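Local coordinates for chemotaxis signal transduction protein (Thermoanaerobacter tengcongensis, PDB 2QDL) that probably acts as a scaffolding protein of bacterial chemotaxis, coupling the histidine kinase CheA to transmembrane chemoreceptors, at residues F29-V34 against R82-E87. Residues are numbered along the deposited sequence; the frame is centred on the assembly and turned at random.
Sequences FDVHEV and RIIIVE
His32 and Glu87 meet obliquely where the two segments begin to part: the imidazole presents CE1 to Glu87 CB at 3.7 Å, with its plane turned 49° from that of the carboxylate. At the ring's edge, and in its plane, lies Asp30 O, which takes a weak hydrogen bond from ND1 (3.4 Å). Ile85 O and Val86 CA approach the imidazole obliquely. A water donates to Asp30 O and accepts from Glu87 N, joining the backbones beyond the last direct bond between them. His32 N donates a hydrogen bond to Ile85 O at 2.9 Å, and Ile85 N returns a bond of 2.7 Å to Glu33 O; His32 and Glu33 thus both face Ile85 in a classic beta bulge. Glu33 CG, set between the backbone N and the carbonyl carbon (chi1 72°), lies 3.5 Å from Ile85 CG1; the two side chains run side by side, pointing the same way, and the Glu33 carboxylate pairs with Arg57. Val31 CG1 touches Ile84 CG2, whereas Val34 CG1 packs across the aliphatic part of Arg82, 3.6 Å from CB. The contact joins strand 33-36 antiparallel to strand 82-88 in the mixed sheet of the CheW-like domain. Strand 91-106 pairs with the other edge of 82-88, while Ile54 of strand 50-56 packs against Ile83 and Ile85.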
loop_
_atom_site.group_PDB
_atom_site.type_symbol
_atom_site.label_atom_id
_atom_site.label_comp_id
_atom_site.label_asym_id
_atom_site.label_seq_id
_atom_site.Cartn_x
_atom_site.Cartn_y
_atom_site.Cartn_z
ATOM N N PHE A 29 8.939 -3.751 -6.222
ATOM C CA PHE A 29 10.134 -3.536 -5.431
ATOM C C PHE A 29 9.783 -3.199 -3.980
ATOM O O PHE A 29 10.524 -3.559 -3.068
ATOM C CB PHE A 29 10.951 -2.386 -6.034
ATOM C CG PHE A 29 12.292 -2.172 -5.357
ATOM C CD1 PHE A 29 13.360 -3.019 -5.620
ATOM C CD2 PHE A 29 12.470 -1.137 -4.444
ATOM C CE1 PHE A 29 14.599 -2.831 -4.975
ATOM C CE2 PHE A 29 13.711 -0.937 -3.815
ATOM C CZ PHE A 29 14.769 -1.794 -4.084
ATOM N N ASP A 30 8.662 -2.501 -3.765
ATOM C CA ASP A 30 8.213 -2.144 -2.413
ATOM C C ASP A 30 7.361 -3.200 -1.728
ATOM O O ASP A 30 7.087 -3.088 -0.526
ATOM C CB ASP A 30 7.467 -0.793 -2.445
ATOM C CG ASP A 30 8.362 0.329 -2.957
ATOM O OD1 ASP A 30 9.466 0.506 -2.435
ATOM O OD2 ASP A 30 8.017 0.983 -3.941
ATOM N N VAL A 31 6.936 -4.212 -2.491
ATOM C CA VAL A 31 6.144 -5.333 -1.973
ATOM C C VAL A 31 7.065 -6.503 -1.536
ATOM O O VAL A 31 7.513 -7.303 -2.365
ATOM C CB VAL A 31 5.083 -5.811 -3.033
ATOM C CG1 VAL A 31 4.327 -7.085 -2.548
ATOM C CG2 VAL A 31 4.086 -4.678 -3.372
ATOM N N HIS A 32 7.345 -6.606 -0.238
ATOM C CA HIS A 32 8.250 -7.634 0.301
ATOM C C HIS A 32 7.576 -9.012 0.330
ATOM O O HIS A 32 8.188 -10.039 0.050
ATOM C CB HIS A 32 8.763 -7.244 1.696
ATOM C CG HIS A 32 9.748 -6.103 1.688
ATOM N ND1 HIS A 32 9.473 -4.870 1.123
ATOM C CD2 HIS A 32 11.004 -6.008 2.194
ATOM C CE1 HIS A 32 10.521 -4.077 1.267
ATOM N NE2 HIS A 32 11.462 -4.746 1.905
ATOM N N GLU A 33 6.310 -9.020 0.687
ATOM C CA GLU A 33 5.517 -10.220 0.664
ATOM C C GLU A 33 4.045 -9.861 0.825
ATOM O O GLU A 33 3.691 -8.704 1.066
ATOM C CB GLU A 33 6.005 -11.280 1.698
ATOM C CG GLU A 33 5.769 -11.026 3.135
ATOM C CD GLU A 33 6.526 -11.996 4.057
ATOM O OE1 GLU A 33 7.619 -11.623 4.506
ATOM O OE2 GLU A 33 6.026 -13.108 4.340
ATOM N N VAL A 34 3.203 -10.863 0.634
ATOM C CA VAL A 34 1.786 -10.711 0.748
ATOM C C VAL A 34 1.293 -11.868 1.611
ATOM O O VAL A 34 1.453 -13.042 1.237
ATOM C CB VAL A 34 1.091 -10.802 -0.627
ATOM C CG1 VAL A 34 -0.392 -10.562 -0.460
ATOM C CG2 VAL A 34 1.692 -9.800 -1.634
ATOM N N ARG A 82 -5.886 -9.437 1.722
ATOM C CA ARG A 82 -4.504 -9.749 2.070
ATOM C C ARG A 82 -3.846 -8.642 2.880
ATOM O O ARG A 82 -4.380 -7.532 3.032
ATOM C CB ARG A 82 -3.680 -9.937 0.785
ATOM C CG ARG A 82 -4.124 -11.086 -0.090
ATOM C CD ARG A 82 -3.729 -12.406 0.553
ATOM N NE ARG A 82 -3.964 -13.527 -0.348
ATOM C CZ ARG A 82 -5.099 -14.207 -0.450
ATOM N NH1 ARG A 82 -6.159 -13.885 0.287
ATOM N NH2 ARG A 82 -5.175 -15.208 -1.316
ATOM N N ILE A 83 -2.654 -8.960 3.371
ATOM C CA ILE A 83 -1.796 -7.988 3.995
ATOM C C ILE A 83 -0.490 -7.930 3.235
ATOM O O ILE A 83 0.306 -8.874 3.261
ATOM C CB ILE A 83 -1.497 -8.302 5.505
ATOM C CG1 ILE A 83 -2.801 -8.354 6.325
ATOM C CG2 ILE A 83 -0.499 -7.263 6.042
ATOM C CD1 ILE A 83 -2.651 -8.998 7.734
ATOM N N ILE A 84 -0.280 -6.794 2.581
ATOM C CA ILE A 84 0.965 -6.530 1.850
ATOM C C ILE A 84 2.005 -6.026 2.824
ATOM O O ILE A 84 1.815 -4.978 3.474
ATOM C CB ILE A 84 0.773 -5.483 0.742
ATOM C CG1 ILE A 84 -0.361 -5.927 -0.214
ATOM C CG2 ILE A 84 2.072 -5.241 0.010
ATOM C CD1 ILE A 84 -0.665 -4.932 -1.301
ATOM N N ILE A 85 3.095 -6.777 2.927
ATOM C CA ILE A 85 4.214 -6.390 3.783
ATOM C C ILE A 85 5.138 -5.461 3.025
ATOM O O ILE A 85 5.657 -5.792 1.949
ATOM C CB ILE A 85 4.985 -7.597 4.340
ATOM C CG1 ILE A 85 4.028 -8.644 4.936
ATOM C CG2 ILE A 85 6.133 -7.164 5.321
ATOM C CD1 ILE A 85 3.148 -8.162 6.067
ATOM N N VAL A 86 5.315 -4.276 3.589
ATOM C CA VAL A 86 6.200 -3.268 3.026
ATOM C C VAL A 86 7.258 -2.863 4.100
ATOM O O VAL A 86 7.297 -3.416 5.201
ATOM C CB VAL A 86 5.378 -2.022 2.507
ATOM C CG1 VAL A 86 4.301 -2.455 1.487
ATOM C CG2 VAL A 86 4.751 -1.249 3.675
ATOM N N GLU A 87 8.110 -1.908 3.756
ATOM C CA GLU A 87 9.127 -1.396 4.672
ATOM C C GLU A 87 9.053 0.113 4.626
ATOM O O GLU A 87 9.051 0.688 3.563
ATOM C CB GLU A 87 10.519 -1.865 4.258
ATOM C CG GLU A 87 11.601 -1.323 5.144
ATOM C CD GLU A 87 13.007 -1.577 4.594
ATOM O OE1 GLU A 87 13.481 -0.863 3.662
ATOM O OE2 GLU A 87 13.641 -2.496 5.125
HETATM O O HOH W 1 8.589 -1.376 0.980
#